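Local coordinates for protein glucoamylase (Thermoanaerobacterium thermosaccharolyticum, PDB 1LF9) that hydrolyses terminal alpha-1,4-linked glucose from the non-reducing ends of glucan chains, releasing beta-D-glucose, as a family 15 glucoamylase, at residues 26-31 with 204-209; 154-159 with 229-234; 400-405 with 416-421; 454-459 with 675-680. One frame throughout, in Å; residues are numbered along the deposited sequence.

Contacts 1 and 2 belong to the N-terminal beta domain, contacts 3 and 4 to the helical half of the chain, and the two pairs lie on opposite sides of its centre. Contact 1 is a surface meeting of two loops, rich in carboxylates and backbone oxygens; it touches contact 2, the buried pairing of strands 150-157 and 230-236, held by paired backbone bonds, with two waters where the strands part and Tyr155 beside Glu232. Contacts 3 and 4, their centres about 12 Å apart, are buried and mostly apolar. They meet where Ile402 and Val418 pack on helix 445-464, which contact 4 joins to the C-terminal helix. Ser405 bonds back to its own helix; Thr456 does so and also reaches Tyr682.

Contact 1: residues 26-31 with 204-209; sequences PGEEDT and YKVNDI
Gly27 and Tyr204 bring their CA atoms to 4.8 Å, and beside them Glu28 N donates to Tyr204 O over 3.0 Å, nearly straight at 166°, on a lone pair in the carbonyl plane. Glycine suits position 27 because a CB would press on Tyr204 N and on the preceding carbonyl. The Tyr204 ring lies between two side chains. Lys205 CG sits 3.6 Å above the centre of one face; on the opposite face the Asp30 carboxylate stacks toward the rim, its plane only 20° from the ring's. Glu28 O and Glu29 O come in at the edge, the latter 3.4 Å from Tyr204 CE2. The contact thus ties the loop ahead of strand 39-41 to the loop following edge strand 198-203 in the N-terminal beta domain. Glu28 CG, anti to the carbonyl carbon (chi1 -57°), lies against Lys205 CB at 3.4 Å, the two side chains crossing at about a right angle; the bend at chi2 comes beyond this contact. Asp30 OD1 also accepts from Thr31 N and forms a salt bridge with Lys73, while OD2 bonds His158 NE2. With an alanine at Asp30, Lys73 would probably lose its charge partner and one face of the tyrosine its carboxylate cover.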
loop_
_atom_site.group_PDB
_atom_site.type_symbol
_atom_site.label_atom_id
_atom_site.label_comp_id
_atom_site.label_asym_id
_atom_site.label_seq_id
_atom_site.Cartn_x
_atom_site.Cartn_y
_atom_site.Cartn_z
ATOM N N PRO A 26 5.931 -24.595 20.480
ATOM C CA PRO A 26 5.287 -23.275 20.520
ATOM C C PRO A 26 4.436 -23.014 19.270
ATOM O O PRO A 26 3.986 -21.886 19.025
ATOM C CB PRO A 26 6.484 -22.343 20.625
ATOM C CG PRO A 26 7.480 -23.031 19.676
ATOM C CD PRO A 26 7.352 -24.485 20.095
ATOM N N GLY A 27 4.204 -24.073 18.496
ATOM C CA GLY A 27 3.422 -23.943 17.284
ATOM C C GLY A 27 4.314 -23.800 16.068
ATOM O O GLY A 27 5.478 -23.420 16.191
ATOM N N GLU A 28 3.768 -24.102 14.893
ATOM C CA GLU A 28 4.520 -24.013 13.641
ATOM C C GLU A 28 4.708 -22.571 13.188
ATOM O O GLU A 28 3.961 -21.685 13.590
ATOM C CB GLU A 28 3.791 -24.772 12.534
ATOM C CG GLU A 28 3.533 -26.238 12.833
ATOM C CD GLU A 28 4.811 -27.037 12.946
ATOM O OE1 GLU A 28 5.613 -27.006 11.988
ATOM O OE2 GLU A 28 5.015 -27.699 13.987
ATOM N N GLU A 29 5.710 -22.346 12.342
ATOM C CA GLU A 29 5.984 -21.016 11.809
ATOM C C GLU A 29 4.839 -20.574 10.904
ATOM O O GLU A 29 4.305 -21.369 10.128
ATOM C CB GLU A 29 7.283 -21.006 11.007
ATOM C CG GLU A 29 8.543 -21.061 11.854
ATOM C CD GLU A 29 9.811 -20.993 11.015
ATOM O OE1 GLU A 29 10.914 -20.941 11.604
ATOM O OE2 GLU A 29 9.703 -20.992 9.767
ATOM N N ASP A 30 4.470 -19.300 11.010
ATOM C CA ASP A 30 3.384 -18.736 10.214
ATOM C C ASP A 30 3.944 -17.742 9.190
ATOM O O ASP A 30 5.158 -17.574 9.059
ATOM C CB ASP A 30 2.389 -18.024 11.136
ATOM C CG ASP A 30 0.974 -18.020 10.593
ATOM O OD1 ASP A 30 0.775 -18.301 9.387
ATOM O OD2 ASP A 30 0.054 -17.726 11.385
ATOM N N THR A 31 3.050 -17.081 8.468
ATOM C CA THR A 31 3.442 -16.108 7.458
ATOM C C THR A 31 2.512 -14.916 7.568
ATOM O O THR A 31 1.690 -14.840 8.482
ATOM C CB THR A 31 3.272 -16.668 6.040
ATOM O OG1 THR A 31 1.886 -16.938 5.811
ATOM C CG2 THR A 31 4.060 -17.947 5.864
ATOM N N TYR A 204 -0.445 -23.066 16.329
ATOM C CA TYR A 204 -0.599 -23.108 14.878
ATOM C C TYR A 204 -0.185 -24.424 14.220
ATOM O O TYR A 204 0.953 -24.866 14.351
ATOM C CB TYR A 204 0.179 -21.940 14.248
ATOM C CG TYR A 204 -0.013 -21.806 12.754
ATOM C CD1 TYR A 204 -1.294 -21.773 12.199
ATOM C CD2 TYR A 204 1.082 -21.716 11.890
ATOM C CE1 TYR A 204 -1.487 -21.660 10.825
ATOM C CE2 TYR A 204 0.903 -21.602 10.509
ATOM C CZ TYR A 204 -0.387 -21.577 9.985
ATOM O OH TYR A 204 -0.578 -21.485 8.625
ATOM N N LYS A 205 -1.125 -25.043 13.510
ATOM C CA LYS A 205 -0.871 -26.299 12.807
ATOM C C LYS A 205 -0.528 -27.471 13.724
ATOM O O LYS A 205 0.011 -28.487 13.278
ATOM C CB LYS A 205 0.253 -26.108 11.781
ATOM C CG LYS A 205 -0.131 -25.206 10.619
ATOM C CD LYS A 205 0.956 -25.168 9.563
ATOM C CE LYS A 205 0.506 -24.381 8.336
ATOM N NZ LYS A 205 1.553 -24.350 7.269
ATOM N N VAL A 206 -0.841 -27.327 15.006
ATOM C CA VAL A 206 -0.565 -28.380 15.974
ATOM C C VAL A 206 -1.868 -28.830 16.619
ATOM O O VAL A 206 -2.291 -29.969 16.446
ATOM C CB VAL A 206 0.416 -27.899 17.072
ATOM C CG1 VAL A 206 0.635 -29.008 18.101
ATOM C CG2 VAL A 206 1.740 -27.494 16.441
ATOM N N ASN A 207 -2.504 -27.928 17.357
ATOM C CA ASN A 207 -3.764 -28.241 18.015
ATOM C C ASN A 207 -4.697 -27.036 18.014
ATOM O O ASN A 207 -5.499 -26.851 18.929
ATOM C CB ASN A 207 -3.520 -28.721 19.452
ATOM C CG ASN A 207 -2.547 -27.845 20.202
ATOM O OD1 ASN A 207 -2.605 -26.618 20.119
ATOM N ND2 ASN A 207 -1.644 -28.471 20.950
ATOM N N ASP A 208 -4.582 -26.216 16.975
ATOM C CA ASP A 208 -5.427 -25.041 16.826
ATOM C C ASP A 208 -6.783 -25.464 16.267
ATOM O O ASP A 208 -6.971 -26.613 15.865
ATOM C CB ASP A 208 -4.768 -24.030 15.883
ATOM C CG ASP A 208 -4.398 -24.637 14.543
ATOM O OD1 ASP A 208 -3.838 -23.905 13.702
ATOM O OD2 ASP A 208 -4.662 -25.839 14.329
ATOM N N ILE A 209 -7.724 -24.529 16.235
ATOM C CA ILE A 209 -9.061 -24.823 15.738
ATOM C C ILE A 209 -9.058 -25.537 14.384
ATOM O O ILE A 209 -9.805 -26.498 14.185
ATOM C CB ILE A 209 -9.914 -23.528 15.634
ATOM C CG1 ILE A 209 -11.302 -23.862 15.088
ATOM C CG2 ILE A 209 -9.225 -22.507 14.741
ATOM C CD1 ILE A 209 -12.100 -24.803 15.968
#

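Contact 2: residues 154-159 with 229-234; sequences AYDPHI and NIIEGA
Tyr155 and Glu232 face each other as an antiparallel hydrogen-bonded pair: Tyr155 N reaches Glu232 O at 2.9 Å and Glu232 N returns to Tyr155 O at 2.8 Å. The short strand axes run 157° apart. Their side chains lie side by side, pointing the same way, and that of Glu232 can be followed outward. CB lies 3.9 Å from Tyr155 CD2. From there CG, anti to the carbonyl carbon (chi1 -57°), keeps close to the same atom, and the extended chain carries CD into the ring plane at its edge. OE2 finishes 3.2 Å from Tyr155 CD2, the carboxylate turned 62° against the ring. Tyrosine suits the place because its long ring offers this edge while its OH goes on to bond Thr188. Ala154, in a non-hydrogen-bonded pair with Gly233, puts its small apolar CB 4.2 Å from Ile231 CG2. Beyond the paired residues the strands splay apart. There Pro157 CG packs on Ile230 CG1 at 3.8 Å; one water accepts from Ile230 N and probably donates to Pro157 O, another accepts from Asn229 ND2 and probably donates to Asp156 OD2. Strand 150-157 lies between strands 230-236 and 70-80 in the seven-stranded antiparallel sheet. The carboxylate oxygen at the ring edge meets C-H groups that carry slight positive charge, so the approach is probably mildly attractive; one water bridges the parting backbones, the other two side chains.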
loop_
_atom_site.group_PDB
_atom_site.type_symbol
_atom_site.label_atom_id
_atom_site.label_comp_id
_atom_site.label_asym_id
_atom_site.label_seq_id
_atom_site.Cartn_x
_atom_site.Cartn_y
_atom_site.Cartn_z
ATOM N N ALA A 154 -11.604 -18.185 13.430
ATOM C CA ALA A 154 -10.181 -18.407 13.678
ATOM C C ALA A 154 -9.400 -17.099 13.596
ATOM O O ALA A 154 -9.215 -16.536 12.517
ATOM C CB ALA A 154 -9.628 -19.415 12.679
ATOM N N TYR A 155 -8.956 -16.623 14.754
ATOM C CA TYR A 155 -8.181 -15.391 14.856
ATOM C C TYR A 155 -6.697 -15.750 14.928
ATOM O O TYR A 155 -6.275 -16.518 15.795
ATOM C CB TYR A 155 -8.616 -14.609 16.104
ATOM C CG TYR A 155 -7.733 -13.436 16.498
ATOM C CD1 TYR A 155 -7.464 -12.395 15.605
ATOM C CD2 TYR A 155 -7.209 -13.344 17.788
ATOM C CE1 TYR A 155 -6.692 -11.290 15.994
ATOM C CE2 TYR A 155 -6.440 -12.249 18.185
ATOM C CZ TYR A 155 -6.185 -11.226 17.288
ATOM O OH TYR A 155 -5.422 -10.146 17.689
ATOM N N ASP A 156 -5.918 -15.201 13.999
ATOM C CA ASP A 156 -4.480 -15.454 13.933
ATOM C C ASP A 156 -3.753 -14.153 14.250
ATOM O O ASP A 156 -3.572 -13.297 13.380
ATOM C CB ASP A 156 -4.107 -15.955 12.534
ATOM C CG ASP A 156 -2.676 -16.465 12.450
ATOM O OD1 ASP A 156 -2.374 -17.200 11.480
ATOM O OD2 ASP A 156 -1.856 -16.135 13.342
ATOM N N PRO A 157 -3.347 -13.980 15.515
ATOM C CA PRO A 157 -2.642 -12.775 15.946
ATOM C C PRO A 157 -1.152 -12.759 15.611
ATOM O O PRO A 157 -0.482 -13.792 15.631
ATOM C CB PRO A 157 -2.899 -12.756 17.447
ATOM C CG PRO A 157 -2.898 -14.215 17.787
ATOM C CD PRO A 157 -3.729 -14.810 16.672
ATOM N N HIS A 158 -0.656 -11.570 15.286
ATOM C CA HIS A 158 0.751 -11.332 14.958
ATOM C C HIS A 158 1.054 -9.951 15.545
ATOM O O HIS A 158 1.452 -9.019 14.832
ATOM C CB HIS A 158 0.969 -11.306 13.439
ATOM C CG HIS A 158 1.002 -12.661 12.796
ATOM N ND1 HIS A 158 1.586 -12.885 11.566
ATOM C CD2 HIS A 158 0.510 -13.858 13.199
ATOM C CE1 HIS A 158 1.452 -14.159 11.240
ATOM N NE2 HIS A 158 0.803 -14.771 12.213
ATOM N N ILE A 159 0.845 -9.836 16.853
ATOM C CA ILE A 159 1.038 -8.583 17.570
ATOM C C ILE A 159 2.435 -7.979 17.454
ATOM O O ILE A 159 3.452 -8.654 17.642
ATOM C CB ILE A 159 0.648 -8.756 19.055
ATOM C CG1 ILE A 159 -0.816 -9.200 19.134
ATOM C CG2 ILE A 159 0.851 -7.446 19.819
ATOM C CD1 ILE A 159 -1.308 -9.480 20.526
ATOM N N ASN A 229 3.252 -19.245 18.185
ATOM C CA ASN A 229 2.417 -19.038 17.016
ATOM C C ASN A 229 1.089 -19.682 17.402
ATOM O O ASN A 229 0.932 -20.904 17.359
ATOM C CB ASN A 229 3.019 -19.700 15.776
ATOM C CG ASN A 229 4.029 -18.802 15.074
ATOM O OD1 ASN A 229 5.223 -18.816 15.386
ATOM N ND2 ASN A 229 3.545 -17.998 14.133
ATOM N N ILE A 230 0.147 -18.841 17.808
ATOM C CA ILE A 230 -1.152 -19.312 18.254
ATOM C C ILE A 230 -2.307 -18.878 17.383
ATOM O O ILE A 230 -2.204 -17.940 16.594
ATOM C CB ILE A 230 -1.457 -18.807 19.672
ATOM C CG1 ILE A 230 -1.610 -17.280 19.653
ATOM C CG2 ILE A 230 -0.342 -19.220 20.621
ATOM C CD1 ILE A 230 -1.991 -16.665 20.991
ATOM N N ILE A 231 -3.421 -19.577 17.552
ATOM C CA ILE A 231 -4.643 -19.266 16.835
ATOM C C ILE A 231 -5.788 -19.352 17.830
ATOM O O ILE A 231 -6.008 -20.387 18.462
ATOM C CB ILE A 231 -4.897 -20.238 15.675
ATOM C CG1 ILE A 231 -3.889 -19.961 14.553
ATOM C CG2 ILE A 231 -6.336 -20.093 15.183
ATOM C CD1 ILE A 231 -4.147 -20.736 13.287
ATOM N N GLU A 232 -6.502 -18.246 17.976
ATOM C CA GLU A 232 -7.619 -18.193 18.895
ATOM C C GLU A 232 -8.904 -18.558 18.168
ATOM O O GLU A 232 -9.445 -17.769 17.393
ATOM C CB GLU A 232 -7.680 -16.800 19.522
ATOM C CG GLU A 232 -6.357 -16.460 20.209
ATOM C CD GLU A 232 -6.411 -15.217 21.071
ATOM O OE1 GLU A 232 -5.547 -15.097 21.973
ATOM O OE2 GLU A 232 -7.298 -14.358 20.848
ATOM N N GLY A 233 -9.365 -19.783 18.407
ATOM C CA GLY A 233 -10.574 -20.278 17.775
ATOM C C GLY A 233 -11.788 -20.212 18.683
ATOM O O GLY A 233 -11.671 -20.224 19.911
ATOM N N ALA A 234 -12.963 -20.139 18.073
ATOM C CA ALA A 234 -14.207 -20.066 18.826
ATOM C C ALA A 234 -15.383 -20.440 17.941
ATOM O O ALA A 234 -15.478 -19.995 16.797
ATOM C CB ALA A 234 -14.401 -18.661 19.377
HETATM O O HOH W 1 0.327 -18.020 14.376
HETATM O O HOH W 2 0.600 -15.907 16.715
#

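Contact 3: residues 400-405 with 416-421; sequences DPIILS and SLVKPL
Pro401 meets helix 414-428 with its ring and its carbonyl. Ser405 N and Ser405 OG reach Pro401 O from opposite faces of the carbonyl plane, the hydroxyl at 3.0 Å and tilted 24° from that plane, while Leu417 CD2 stands 4.0 Å from the same oxygen. The pyrrolidine ring crosses Leu421 at about a right angle, and its CG lies 3.4 Å from Leu421 CD1, a tight fit. Proline suits this place by presenting a compact apolar ring. Ile402 sends CG2 (anti to the backbone N) to Val418 CG1 at 3.9 Å and CD1 past Leu421 CB, the two chains sliding by in opposite directions. Ser405, small and able to bond back to its own helix, lets Leu417 CD2 approach its OG to 3.2 Å. Putting an alanine at Ser405 would probably leave Pro401 O with a single donor from that residue and open a gap beside the leucine methyl. The short axes approach to 9.3 Å at 137°, and Leu365 of helix 358-375 also touches Ser405 and Leu417. Such antiparallel-leaning packing of helices close in sequence, joined by a short connection, is characteristic of the (alpha/alpha)6 barrel of family 15 glycosidases.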
loop_
_atom_site.group_PDB
_atom_site.type_symbol
_atom_site.label_atom_id
_atom_site.label_comp_id
_atom_site.label_asym_id
_atom_site.label_seq_id
_atom_site.Cartn_x
_atom_site.Cartn_y
_atom_site.Cartn_z
ATOM N N ASP A 400 12.464 15.627 -4.837
ATOM C CA ASP A 400 11.004 15.690 -4.772
ATOM C C ASP A 400 10.404 16.586 -3.692
ATOM O O ASP A 400 9.441 17.307 -3.946
ATOM C CB ASP A 400 10.411 14.280 -4.668
ATOM C CG ASP A 400 10.513 13.523 -5.975
ATOM O OD1 ASP A 400 10.685 14.196 -7.016
ATOM O OD2 ASP A 400 10.411 12.275 -5.972
ATOM N N PRO A 401 10.945 16.535 -2.466
ATOM C CA PRO A 401 10.372 17.399 -1.429
ATOM C C PRO A 401 10.564 18.891 -1.730
ATOM O O PRO A 401 9.764 19.730 -1.306
ATOM C CB PRO A 401 11.067 16.922 -0.148
ATOM C CG PRO A 401 12.288 16.214 -0.636
ATOM C CD PRO A 401 11.849 15.533 -1.881
ATOM N N ILE A 402 11.612 19.218 -2.482
ATOM C CA ILE A 402 11.854 20.602 -2.864
ATOM C C ILE A 402 10.792 21.001 -3.885
ATOM O O ILE A 402 10.225 22.091 -3.808
ATOM C CB ILE A 402 13.246 20.793 -3.520
ATOM C CG1 ILE A 402 14.354 20.374 -2.551
ATOM C CG2 ILE A 402 13.431 22.252 -3.918
ATOM C CD1 ILE A 402 15.747 20.389 -3.159
ATOM N N ILE A 403 10.533 20.112 -4.842
ATOM C CA ILE A 403 9.547 20.371 -5.882
ATOM C C ILE A 403 8.176 20.587 -5.259
ATOM O O ILE A 403 7.443 21.490 -5.661
ATOM C CB ILE A 403 9.472 19.193 -6.904
ATOM C CG1 ILE A 403 10.820 19.030 -7.613
ATOM C CG2 ILE A 403 8.371 19.452 -7.937
ATOM C CD1 ILE A 403 10.889 17.853 -8.564
ATOM N N LEU A 404 7.838 19.754 -4.276
ATOM C CA LEU A 404 6.558 19.846 -3.586
ATOM C C LEU A 404 6.466 21.160 -2.809
ATOM O O LEU A 404 5.399 21.780 -2.741
ATOM C CB LEU A 404 6.386 18.660 -2.623
ATOM C CG LEU A 404 5.083 18.617 -1.812
ATOM C CD1 LEU A 404 3.882 18.494 -2.751
ATOM C CD2 LEU A 404 5.130 17.448 -0.841
ATOM N N SER A 405 7.581 21.577 -2.217
ATOM C CA SER A 405 7.596 22.822 -1.462
ATOM C C SER A 405 7.228 23.966 -2.388
ATOM O O SER A 405 6.433 24.832 -2.036
ATOM C CB SER A 405 8.972 23.069 -0.845
ATOM O OG SER A 405 9.190 22.188 0.237
ATOM N N SER A 416 14.915 24.895 6.638
ATOM C CA SER A 416 14.872 23.547 7.201
ATOM C C SER A 416 14.728 22.407 6.192
ATOM O O SER A 416 15.073 21.262 6.494
ATOM C CB SER A 416 13.732 23.451 8.214
ATOM O OG SER A 416 12.483 23.623 7.570
ATOM N N LEU A 417 14.228 22.710 4.998
ATOM C CA LEU A 417 14.028 21.668 4.004
ATOM C C LEU A 417 14.792 21.847 2.697
ATOM O O LEU A 417 15.688 21.062 2.378
ATOM C CB LEU A 417 12.537 21.540 3.701
ATOM C CG LEU A 417 12.108 20.341 2.854
ATOM C CD1 LEU A 417 12.417 19.053 3.608
ATOM C CD2 LEU A 417 10.622 20.428 2.555
ATOM N N VAL A 418 14.430 22.886 1.953
ATOM C CA VAL A 418 15.019 23.178 0.654
ATOM C C VAL A 418 16.526 23.372 0.586
ATOM O O VAL A 418 17.211 22.698 -0.184
ATOM C CB VAL A 418 14.352 24.420 0.033
ATOM C CG1 VAL A 418 14.997 24.746 -1.311
ATOM C CG2 VAL A 418 12.865 24.173 -0.132
ATOM N N LYS A 419 17.044 24.307 1.370
ATOM C CA LYS A 419 18.471 24.579 1.350
ATOM C C LYS A 419 19.308 23.349 1.689
ATOM O O LYS A 419 20.234 22.995 0.957
ATOM C CB LYS A 419 18.797 25.719 2.314
ATOM C CG LYS A 419 20.206 26.245 2.178
ATOM C CD LYS A 419 20.444 27.416 3.107
ATOM C CE LYS A 419 21.752 28.093 2.764
ATOM N NZ LYS A 419 21.742 28.526 1.339
ATOM N N PRO A 420 19.002 22.680 2.809
ATOM C CA PRO A 420 19.802 21.500 3.137
ATOM C C PRO A 420 19.764 20.409 2.066
ATOM O O PRO A 420 20.792 19.816 1.749
ATOM C CB PRO A 420 19.234 21.054 4.488
ATOM C CG PRO A 420 17.848 21.635 4.499
ATOM C CD PRO A 420 18.032 22.973 3.876
ATOM N N LEU A 421 18.589 20.147 1.501
ATOM C CA LEU A 421 18.478 19.140 0.450
ATOM C C LEU A 421 19.169 19.588 -0.849
ATOM O O LEU A 421 19.864 18.799 -1.496
ATOM C CB LEU A 421 17.008 18.821 0.182
ATOM C CG LEU A 421 16.323 18.084 1.334
ATOM C CD1 LEU A 421 14.868 17.796 0.970
ATOM C CD2 LEU A 421 17.094 16.788 1.631
#

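Contact 4: residues 454-459 with 675-680; sequences GLTCAA and PDIVYK
The C-terminal helix 676-682 packs against helix 445-464 of the catalytic helical domain, the two short axes 9.3 Å apart and crossing at 111°. At so steep an angle only a small patch can touch, and Thr456 and Cys457 supply it from one side, Pro675, Ile677 and Val678 from the other. Thr456 divides its two branches. CG2, anti to the backbone N, points at Ile677 CG2 and comes to 3.4 Å, closer than methyl groups usually lie; OG1, beside the backbone N (chi1 -67°), turns back to bond Val452 O one helical turn earlier and also bonds Tyr682 OH. A threonine thus suits the spot by giving a methyl to the interface while its hydroxyl is satisfied within its own helix and by Tyr682 in the last turn of helix 676-682. Val678 CG2 settles between the two neighbours, 4.1 Å from Thr456 CB and 4.3 Å from Cys457 SG. The sulfur, a compact apolar group here, also rests 4.4 Å from Pro675 CB. Pro675 is at the N-cap, where the helix uses no N-H of the residue itself, so a proline costs no helical bond; its carbonyl accepts from Tyr679 N in the first turn. Tyr406 of helix 395-407 touches both Cys457 and Ile677 and bonds Asp676 OD2. The arrangement is that of a short C-terminal helix lying steeply across a helix of an (alpha/alpha)6 barrel.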
loop_
_atom_site.group_PDB
_atom_site.type_symbol
_atom_site.label_atom_id
_atom_site.label_comp_id
_atom_site.label_asym_id
_atom_site.label_seq_id
_atom_site.Cartn_x
_atom_site.Cartn_y
_atom_site.Cartn_z
ATOM N N GLY A 454 14.251 19.824 -9.291
ATOM C CA GLY A 454 14.400 20.136 -7.885
ATOM C C GLY A 454 15.255 21.368 -7.646
ATOM O O GLY A 454 14.889 22.247 -6.864
ATOM N N LEU A 455 16.400 21.437 -8.315
ATOM C CA LEU A 455 17.296 22.573 -8.156
ATOM C C LEU A 455 16.695 23.864 -8.696
ATOM O O LEU A 455 16.979 24.950 -8.184
ATOM C CB LEU A 455 18.634 22.296 -8.843
ATOM C CG LEU A 455 19.535 21.303 -8.112
ATOM C CD1 LEU A 455 20.851 21.186 -8.846
ATOM C CD2 LEU A 455 19.760 21.771 -6.680
ATOM N N THR A 456 15.875 23.752 -9.734
ATOM C CA THR A 456 15.242 24.929 -10.301
ATOM C C THR A 456 14.259 25.457 -9.264
ATOM O O THR A 456 14.220 26.656 -8.989
ATOM C CB THR A 456 14.510 24.593 -11.614
ATOM O OG1 THR A 456 15.481 24.240 -12.609
ATOM C CG2 THR A 456 13.699 25.794 -12.110
ATOM N N CYS A 457 13.478 24.551 -8.679
ATOM C CA CYS A 457 12.510 24.929 -7.656
ATOM C C CYS A 457 13.228 25.516 -6.446
ATOM O O CYS A 457 12.737 26.462 -5.827
ATOM C CB CYS A 457 11.688 23.717 -7.223
ATOM S SG CYS A 457 10.540 23.112 -8.479
ATOM N N ALA A 458 14.393 24.957 -6.117
ATOM C CA ALA A 458 15.171 25.433 -4.981
ATOM C C ALA A 458 15.577 26.895 -5.181
ATOM O O ALA A 458 15.536 27.691 -4.243
ATOM C CB ALA A 458 16.424 24.555 -4.788
ATOM N N ALA A 459 15.964 27.238 -6.407
ATOM C CA ALA A 459 16.384 28.598 -6.737
ATOM C C ALA A 459 15.229 29.571 -6.585
ATOM O O ALA A 459 15.394 30.664 -6.051
ATOM C CB ALA A 459 16.921 28.654 -8.161
ATOM N N PRO A 675 5.671 21.023 -12.594
ATOM C CA PRO A 675 6.037 22.351 -12.089
ATOM C C PRO A 675 6.272 23.343 -13.232
ATOM O O PRO A 675 7.268 23.250 -13.949
ATOM C CB PRO A 675 7.301 22.073 -11.282
ATOM C CG PRO A 675 7.888 20.871 -11.969
ATOM C CD PRO A 675 6.685 20.019 -12.235
ATOM N N ASP A 676 5.359 24.297 -13.389
ATOM C CA ASP A 676 5.444 25.288 -14.465
ATOM C C ASP A 676 6.796 25.988 -14.607
ATOM O O ASP A 676 7.285 26.185 -15.719
ATOM C CB ASP A 676 4.323 26.326 -14.316
ATOM C CG ASP A 676 4.304 26.974 -12.950
ATOM O OD1 ASP A 676 3.378 27.775 -12.697
ATOM O OD2 ASP A 676 5.210 26.691 -12.131
ATOM N N ILE A 677 7.396 26.351 -13.481
ATOM C CA ILE A 677 8.689 27.017 -13.494
ATOM C C ILE A 677 9.731 26.238 -14.290
ATOM O O ILE A 677 10.499 26.818 -15.056
ATOM C CB ILE A 677 9.195 27.241 -12.053
ATOM C CG1 ILE A 677 8.553 28.504 -11.484
ATOM C CG2 ILE A 677 10.708 27.351 -12.024
ATOM C CD1 ILE A 677 8.894 29.775 -12.249
ATOM N N VAL A 678 9.758 24.923 -14.104
ATOM C CA VAL A 678 10.710 24.083 -14.817
ATOM C C VAL A 678 10.333 24.017 -16.295
ATOM O O VAL A 678 11.180 24.208 -17.168
ATOM C CB VAL A 678 10.740 22.649 -14.231
ATOM C CG1 VAL A 678 11.746 21.796 -14.985
ATOM C CG2 VAL A 678 11.091 22.703 -12.752
ATOM N N TYR A 679 9.057 23.752 -16.563
ATOM C CA TYR A 679 8.551 23.655 -17.930
ATOM C C TYR A 679 8.882 24.887 -18.768
ATOM O O TYR A 679 9.413 24.773 -19.874
ATOM C CB TYR A 679 7.030 23.467 -17.917
ATOM C CG TYR A 679 6.404 23.508 -19.289
ATOM C CD1 TYR A 679 6.533 22.432 -20.167
ATOM C CD2 TYR A 679 5.696 24.632 -19.723
ATOM C CE1 TYR A 679 5.976 22.469 -21.439
ATOM C CE2 TYR A 679 5.134 24.680 -20.999
ATOM C CZ TYR A 679 5.278 23.593 -21.848
ATOM O OH TYR A 679 4.721 23.612 -23.102
ATOM N N LYS A 680 8.556 26.064 -18.236
ATOM C CA LYS A 680 8.796 27.318 -18.940
ATOM C C LYS A 680 10.265 27.624 -19.194
ATOM O O LYS A 680 10.595 28.402 -20.087
ATOM C CB LYS A 680 8.148 28.483 -18.184
ATOM C CG LYS A 680 6.712 28.761 -18.617
ATOM C CD LYS A 680 6.035 29.804 -17.735
ATOM C CE LYS A 680 5.829 29.283 -16.319
ATOM N NZ LYS A 680 5.131 30.270 -15.450
#